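PDB 1UWW: endoglucanase from Bacillus akibai, which hydrolyses internal beta-1,4-glucosidic linkages of cellulose and related beta-glucans, this chain being its family 28 carbohydrate-binding module, specific for non-crystalline cellulose. Local coordinates for residues Val120-Ile128 and Tyr145-Asn156. Residues are numbered along the deposited sequence; the frame is centred on the assembly and turned at random.
Sequences VQAPKTYTI and YEVKINVRDITN. With CA (calcium ion), chain E.
One face of the Tyr126 ring is covered by Val147: its CA sits 4.2 Å from the ring centroid in a CH-pi contact, and Val147 CG2 meets the same ring at CE1. The Tyr126 chi1 of -173° sets CG anti to the backbone N and sends the ring across to the facing strand. There the Tyr126 hydroxyl reaches the edge of the Tyr145 ring, the two side chains crossing at about a right angle. Ile128 CD1 lies over one face of the Tyr145 ring, 4.0 Å from its centroid, while Ile128 CG2 rests on Tyr145 CZ at 3.7 Å.

The two strands belong to different sheets of a beta-sandwich. Segment 120-128 lies on an outermost strand of the five-stranded sheet, paired with strand 104-111; strand 142-150 pairs with 88-97 in the six-stranded one. The axes of 126-128 and 145-150 approach to 8.3 Å with 155° between their directions, so side chains rather than backbone hydrogen bonds join them. Further along, Ala122 CB presses on Ile149 CG2 at 3.5 Å, tight for two carbons, and Ile154 packs against Val120, Ala122 and Pro123.

The polar contacts cluster round Lys124. Its chain bends at chi3 and chi4 to bring NZ to Asp153 OD2 in a salt bridge that uses the anti lone pair of that oxygen; the modelled 2.5 Å is implausibly short, so the exact length is doubtful. One water accepts from both N and NZ of Lys124 and donates to Asn150 O, 2.7 Å away. Asn150 OD1 in turn takes the Asp153 N-H in an Asx motif, tying down the turn that carries the carboxylate. At the far end of the strand, Glu146 turns away and binds calcium through both carboxylate oxygens, together with Asp92.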
ATOM      1  N   VAL A 120       5.849  12.481  -2.546  1.00 19.15           N
ATOM      2  CA  VAL A 120       6.302  11.232  -3.133  1.00 19.62           C
ATOM      3  C   VAL A 120       6.057  10.149  -2.094  1.00 18.92           C
ATOM      4  O   VAL A 120       6.114  10.386  -0.901  1.00 20.20           O
ATOM      5  CB  VAL A 120       7.781  11.256  -3.575  1.00 20.10           C
ATOM      6  CG1 VAL A 120       8.036  12.328  -4.618  1.00 22.00           C
ATOM      7  CG2 VAL A 120       8.723  11.400  -2.405  1.00 21.29           C
ATOM      8  N   GLN A 121       5.833   8.946  -2.535  1.00 20.27           N
ATOM      9  CA  GLN A 121       5.460   7.870  -1.651  1.00 20.02           C
ATOM     10  C   GLN A 121       6.263   6.627  -1.970  1.00 20.06           C
ATOM     11  O   GLN A 121       6.454   6.287  -3.142  1.00 20.02           O
ATOM     12  CB  GLN A 121       3.970   7.601  -1.841  1.00 21.62           C
ATOM     13  CG  GLN A 121       3.356   6.641  -0.868  1.00 23.04           C
ATOM     14  CD  GLN A 121       1.839   6.637  -0.929  1.00 23.53           C
ATOM     15  OE1 GLN A 121       1.227   7.614  -1.376  1.00 27.51           O
ATOM     16  NE2 GLN A 121       1.238   5.559  -0.441  1.00 25.08           N
ATOM     17  N   ALA A 122       6.742   5.906  -0.965  1.00 19.03           N
ATOM     18  CA  ALA A 122       7.395   4.644  -1.229  1.00 19.31           C
ATOM     19  C   ALA A 122       6.344   3.724  -1.847  1.00 19.58           C
ATOM     20  O   ALA A 122       5.203   3.634  -1.340  1.00 18.90           O
ATOM     21  CB  ALA A 122       7.947   4.043   0.024  1.00 19.84           C
ATOM     22  N   PRO A 123       6.652   3.089  -2.976  1.00 19.39           N
ATOM     23  CA  PRO A 123       5.626   2.328  -3.667  1.00 20.31           C
ATOM     24  C   PRO A 123       5.049   1.143  -2.935  1.00 20.52           C
ATOM     25  O   PRO A 123       3.873   0.850  -3.107  1.00 22.03           O
ATOM     26  CB  PRO A 123       6.312   1.920  -4.977  1.00 20.31           C
ATOM     27  CG  PRO A 123       7.695   2.068  -4.795  1.00 23.74           C
ATOM     28  CD  PRO A 123       7.901   3.153  -3.764  1.00 19.53           C
ATOM     29  N   LYS A 124       5.815   0.474  -2.091  1.00 20.10           N
ATOM     30  CA  LYS A 124       5.367  -0.748  -1.430  1.00 21.87           C
ATOM     31  C   LYS A 124       4.883  -0.496  -0.004  1.00 21.59           C
ATOM     32  O   LYS A 124       5.619  -0.013   0.838  1.00 22.86           O
ATOM     33  CB  LYS A 124       6.474  -1.794  -1.429  1.00 23.05           C
ATOM     34  CG  LYS A 124       6.887  -2.188  -2.827  1.00 27.94           C
ATOM     35  CD  LYS A 124       8.351  -2.613  -2.909  1.00 32.22           C
ATOM     36  CE  LYS A 124       9.058  -1.945  -4.067  1.00 34.10           C
ATOM     37  NZ  LYS A 124       9.991  -0.884  -3.650  1.00 35.44           N
ATOM     38  N   THR A 125       3.634  -0.838   0.250  1.00 21.01           N
ATOM     39  CA  THR A 125       3.066  -0.801   1.583  1.00 21.16           C
ATOM     40  C   THR A 125       3.615  -1.927   2.469  1.00 21.20           C
ATOM     41  O   THR A 125       3.793  -3.042   1.967  1.00 22.43           O
ATOM     42  CB  THR A 125       1.584  -0.968   1.378  1.00 21.00           C
ATOM     43  OG1 THR A 125       1.122   0.098   0.533  1.00 21.22           O
ATOM     44  CG2 THR A 125       0.821  -0.847   2.695  1.00 22.41           C
ATOM     45  N   TYR A 126       3.894  -1.646   3.744  1.00 20.14           N
ATOM     46  CA  TYR A 126       4.266  -2.647   4.741  1.00 19.31           C
ATOM     47  C   TYR A 126       3.015  -2.999   5.537  1.00 18.93           C
ATOM     48  O   TYR A 126       2.440  -2.152   6.209  1.00 20.03           O
ATOM     49  CB  TYR A 126       5.367  -2.132   5.693  1.00 20.63           C
ATOM     50  CG  TYR A 126       5.880  -3.196   6.630  1.00 20.83           C
ATOM     51  CD1 TYR A 126       5.197  -3.505   7.794  1.00 22.80           C
ATOM     52  CD2 TYR A 126       7.001  -3.958   6.296  1.00 22.45           C
ATOM     53  CE1 TYR A 126       5.626  -4.496   8.638  1.00 23.93           C
ATOM     54  CE2 TYR A 126       7.446  -4.976   7.133  1.00 23.08           C
ATOM     55  CZ  TYR A 126       6.740  -5.230   8.325  1.00 23.66           C
ATOM     56  OH  TYR A 126       7.123  -6.222   9.202  1.00 30.27           O
ATOM     57  N   THR A 127       2.617  -4.251   5.528  1.00 18.58           N
ATOM     58  CA  THR A 127       1.340  -4.666   6.079  1.00 18.86           C
ATOM     59  C   THR A 127       1.555  -5.621   7.258  1.00 19.41           C
ATOM     60  O   THR A 127       2.330  -6.594   7.151  1.00 21.40           O
ATOM     61  CB  THR A 127       0.489  -5.313   4.971  1.00 20.09           C
ATOM     62  OG1 THR A 127       0.246  -4.362   3.937  1.00 21.90           O
ATOM     63  CG2 THR A 127      -0.882  -5.764   5.501  1.00 20.07           C
ATOM     64  N   ILE A 128       0.874  -5.339   8.363  1.00 18.80           N
ATOM     65  CA  ILE A 128       0.829  -6.204   9.528  1.00 19.31           C
ATOM     66  C   ILE A 128      -0.544  -6.840   9.595  1.00 18.99           C
ATOM     67  O   ILE A 128      -1.550  -6.139   9.611  1.00 19.09           O
ATOM     68  CB  ILE A 128       1.059  -5.366  10.792  1.00 19.69           C
ATOM     69  CG1 ILE A 128       2.500  -4.851  10.773  1.00 21.15           C
ATOM     70  CG2 ILE A 128       0.796  -6.194  12.046  1.00 20.99           C
ATOM     71  CD1 ILE A 128       2.850  -3.971  11.872  1.00 21.97           C
ATOM     72  N   TYR A 145       7.947  -6.017  15.064  1.00 17.18           N
ATOM     73  CA  TYR A 145       8.078  -6.035  13.611  1.00 17.62           C
ATOM     74  C   TYR A 145       9.273  -5.190  13.192  1.00 18.45           C
ATOM     75  O   TYR A 145       9.493  -4.100  13.686  1.00 18.63           O
ATOM     76  CB  TYR A 145       6.812  -5.474  12.953  1.00 18.02           C
ATOM     77  CG  TYR A 145       5.613  -6.287  13.264  1.00 18.90           C
ATOM     78  CD1 TYR A 145       4.877  -6.046  14.427  1.00 20.50           C
ATOM     79  CD2 TYR A 145       5.247  -7.369  12.471  1.00 19.91           C
ATOM     80  CE1 TYR A 145       3.792  -6.819  14.773  1.00 21.56           C
ATOM     81  CE2 TYR A 145       4.147  -8.169  12.836  1.00 20.94           C
ATOM     82  CZ  TYR A 145       3.457  -7.878  13.966  1.00 21.83           C
ATOM     83  OH  TYR A 145       2.371  -8.665  14.289  1.00 26.59           O
ATOM     84  N   GLU A 146      10.049  -5.723  12.272  1.00 20.14           N
ATOM     85  CA  GLU A 146      11.158  -5.022  11.640  1.00 21.53           C
ATOM     86  C   GLU A 146      10.652  -4.367  10.376  1.00 20.92           C
ATOM     87  O   GLU A 146      10.624  -4.991   9.309  1.00 22.44           O
ATOM     88  CB  GLU A 146      12.230  -6.053  11.301  1.00 23.34           C
ATOM     89  CG  GLU A 146      12.889  -6.645  12.518  1.00 27.86           C
ATOM     90  CD  GLU A 146      13.864  -5.679  13.120  1.00 33.63           C
ATOM     91  OE1 GLU A 146      14.035  -4.577  12.536  1.00 36.91           O
ATOM     92  OE2 GLU A 146      14.476  -6.012  14.158  1.00 38.02           O
ATOM     93  N   VAL A 147      10.177  -3.143  10.481  1.00 18.98           N
ATOM     94  CA  VAL A 147       9.610  -2.458   9.335  1.00 18.56           C
ATOM     95  C   VAL A 147      10.755  -2.013   8.423  1.00 18.89           C
ATOM     96  O   VAL A 147      11.707  -1.425   8.881  1.00 20.06           O
ATOM     97  CB  VAL A 147       8.723  -1.304   9.767  1.00 18.83           C
ATOM     98  CG1 VAL A 147       8.155  -0.551   8.559  1.00 18.82           C
ATOM     99  CG2 VAL A 147       7.608  -1.848  10.671  1.00 19.42           C
ATOM    100  N   LYS A 148      10.681  -2.400   7.155  1.00 18.91           N
ATOM    101  CA  LYS A 148      11.733  -2.086   6.184  1.00 19.73           C
ATOM    102  C   LYS A 148      11.029  -1.691   4.896  1.00 20.28           C
ATOM    103  O   LYS A 148      10.332  -2.505   4.322  1.00 22.27           O
ATOM    104  CB  LYS A 148      12.645  -3.307   5.982  1.00 21.80           C
ATOM    105  CG  LYS A 148      13.791  -3.150   5.035  1.00 25.38           C
ATOM    106  CD  LYS A 148      14.717  -4.386   5.100  1.00 30.00           C
ATOM    107  CE  LYS A 148      16.012  -4.244   4.313  1.00 31.99           C
ATOM    108  NZ  LYS A 148      17.120  -5.033   4.935  1.00 36.64           N
ATOM    109  N   ILE A 149      11.139  -0.411   4.535  1.00 18.52           N
ATOM    110  CA  ILE A 149      10.413   0.137   3.387  1.00 19.19           C
ATOM    111  C   ILE A 149      11.431   0.642   2.362  1.00 18.77           C
ATOM    112  O   ILE A 149      12.290   1.444   2.676  1.00 18.66           O
ATOM    113  CB  ILE A 149       9.448   1.268   3.814  1.00 19.16           C
ATOM    114  CG1 ILE A 149       8.377   0.706   4.793  1.00 20.78           C
ATOM    115  CG2 ILE A 149       8.775   1.893   2.615  1.00 21.09           C
ATOM    116  CD1 ILE A 149       7.598   1.735   5.532  1.00 23.02           C
ATOM    117  N   ASN A 150      11.316   0.139   1.134  1.00 18.57           N
ATOM    118  CA  ASN A 150      12.252   0.438   0.070  1.00 18.96           C
ATOM    119  C   ASN A 150      12.005   1.841  -0.477  1.00 17.67           C
ATOM    120  O   ASN A 150      10.921   2.159  -0.958  1.00 19.82           O
ATOM    121  CB  ASN A 150      12.122  -0.605  -1.035  1.00 19.74           C
ATOM    122  CG  ASN A 150      13.209  -0.494  -2.091  1.00 21.43           C
ATOM    123  OD1 ASN A 150      13.495   0.587  -2.596  1.00 22.71           O
ATOM    124  ND2 ASN A 150      13.838  -1.629  -2.413  1.00 25.94           N
ATOM    125  N   VAL A 151      13.028   2.674  -0.377  1.00 18.10           N
ATOM    126  CA  VAL A 151      13.015   4.015  -0.964  1.00 18.26           C
ATOM    127  C   VAL A 151      13.901   4.166  -2.213  1.00 18.84           C
ATOM    128  O   VAL A 151      13.812   5.172  -2.908  1.00 18.96           O
ATOM    129  CB  VAL A 151      13.393   5.097   0.071  1.00 18.20           C
ATOM    130  CG1 VAL A 151      12.333   5.172   1.182  1.00 17.89           C
ATOM    131  CG2 VAL A 151      14.771   4.850   0.682  1.00 18.85           C
ATOM    132  N   ARG A 152      14.751   3.183  -2.462  1.00 19.20           N
ATOM    133  CA  ARG A 152      15.511   3.097  -3.711  1.00 19.81           C
ATOM    134  C   ARG A 152      14.554   3.086  -4.897  1.00 21.15           C
ATOM    135  O   ARG A 152      14.852   3.666  -5.951  1.00 22.00           O
ATOM    136  CB  ARG A 152      16.392   1.854  -3.675  1.00 20.18           C
ATOM    137  CG  ARG A 152      17.282   1.656  -4.903  1.00 20.63           C
ATOM    138  CD  ARG A 152      18.088   2.860  -5.287  1.00 21.64           C
ATOM    139  NE  ARG A 152      18.773   3.485  -4.163  1.00 20.18           N
ATOM    140  CZ  ARG A 152      19.301   4.702  -4.210  1.00 21.53           C
ATOM    141  NH1 ARG A 152      19.246   5.400  -5.337  1.00 21.33           N
ATOM    142  NH2 ARG A 152      19.874   5.265  -3.159  1.00 19.62           N
ATOM    143  N   ASP A 153      13.377   2.509  -4.699  1.00 21.92           N
ATOM    144  CA  ASP A 153      12.369   2.371  -5.750  1.00 23.44           C
ATOM    145  C   ASP A 153      11.541   3.621  -6.006  1.00 23.73           C
ATOM    146  O   ASP A 153      10.674   3.607  -6.898  1.00 26.40           O
ATOM    147  CB  ASP A 153      11.495   1.148  -5.461  1.00 25.33           C
ATOM    148  CG  ASP A 153      12.259  -0.167  -5.677  1.00 28.38           C
ATOM    149  OD1 ASP A 153      13.362  -0.120  -6.280  1.00 36.86           O
ATOM    150  OD2 ASP A 153      11.873  -1.276  -5.267  1.00 33.21           O
ATOM    151  N   ILE A 154      11.805   4.722  -5.310  1.00 22.01           N
ATOM    152  CA  ILE A 154      11.154   5.997  -5.623  1.00 21.18           C
ATOM    153  C   ILE A 154      11.916   6.643  -6.761  1.00 22.46           C
ATOM    154  O   ILE A 154      12.998   7.172  -6.569  1.00 22.36           O
ATOM    155  CB  ILE A 154      11.100   6.927  -4.370  1.00 20.84           C
ATOM    156  CG1 ILE A 154      10.320   6.264  -3.226  1.00 21.18           C
ATOM    157  CG2 ILE A 154      10.428   8.268  -4.689  1.00 21.10           C
ATOM    158  CD1 ILE A 154      10.405   6.980  -1.899  1.00 21.57           C
ATOM    159  N   THR A 155      11.322   6.641  -7.949  1.00 23.35           N
ATOM    160  CA  THR A 155      11.994   7.199  -9.121  1.00 24.31           C
ATOM    161  C   THR A 155      11.873   8.692  -9.244  1.00 24.07           C
ATOM    162  O   THR A 155      12.676   9.284  -9.964  1.00 25.11           O
ATOM    163  CB  THR A 155      11.489   6.581 -10.419  1.00 24.46           C
ATOM    164  OG1 THR A 155      10.088   6.850 -10.576  1.00 26.56           O
ATOM    165  CG2 THR A 155      11.647   5.062 -10.393  1.00 25.20           C
ATOM    166  N   ASN A 156      10.924   9.316  -8.551  1.00 24.19           N
ATOM    167  CA  ASN A 156      10.745  10.769  -8.657  1.00 25.65           C
ATOM    168  C   ASN A 156      11.524  11.553  -7.620  1.00 24.93           C
ATOM    169  O   ASN A 156      11.236  12.724  -7.356  1.00 26.87           O
ATOM    170  CB  ASN A 156       9.273  11.142  -8.582  1.00 26.25           C
ATOM    171  CG  ASN A 156       8.635  11.237  -9.943  1.00 29.78           C
ATOM    172  OD1 ASN A 156       9.234  11.758 -10.901  1.00 34.78           O
ATOM    173  ND2 ASN A 156       7.417  10.761 -10.037  1.00 29.49           N
TER
HETATM  174 CA    CA E1194      15.636  -3.592  14.286  1.00 36.81          CA
HETATM  175  O   HOH W   1       8.739   0.661  -1.539  1.00 25.69           O
HETATM  176  O   HOH W   2      15.721  -4.967  15.579  1.00 32.56           O
HETATM  177  O   HOH W   3      17.799  -4.864  13.900  1.00 46.53           O
HETATM  178  O   HOH W   4      17.199  -2.195  15.625  1.00 36.42           O
HETATM  179  O   HOH W   5      15.018  -1.842  12.652  1.00 27.56           O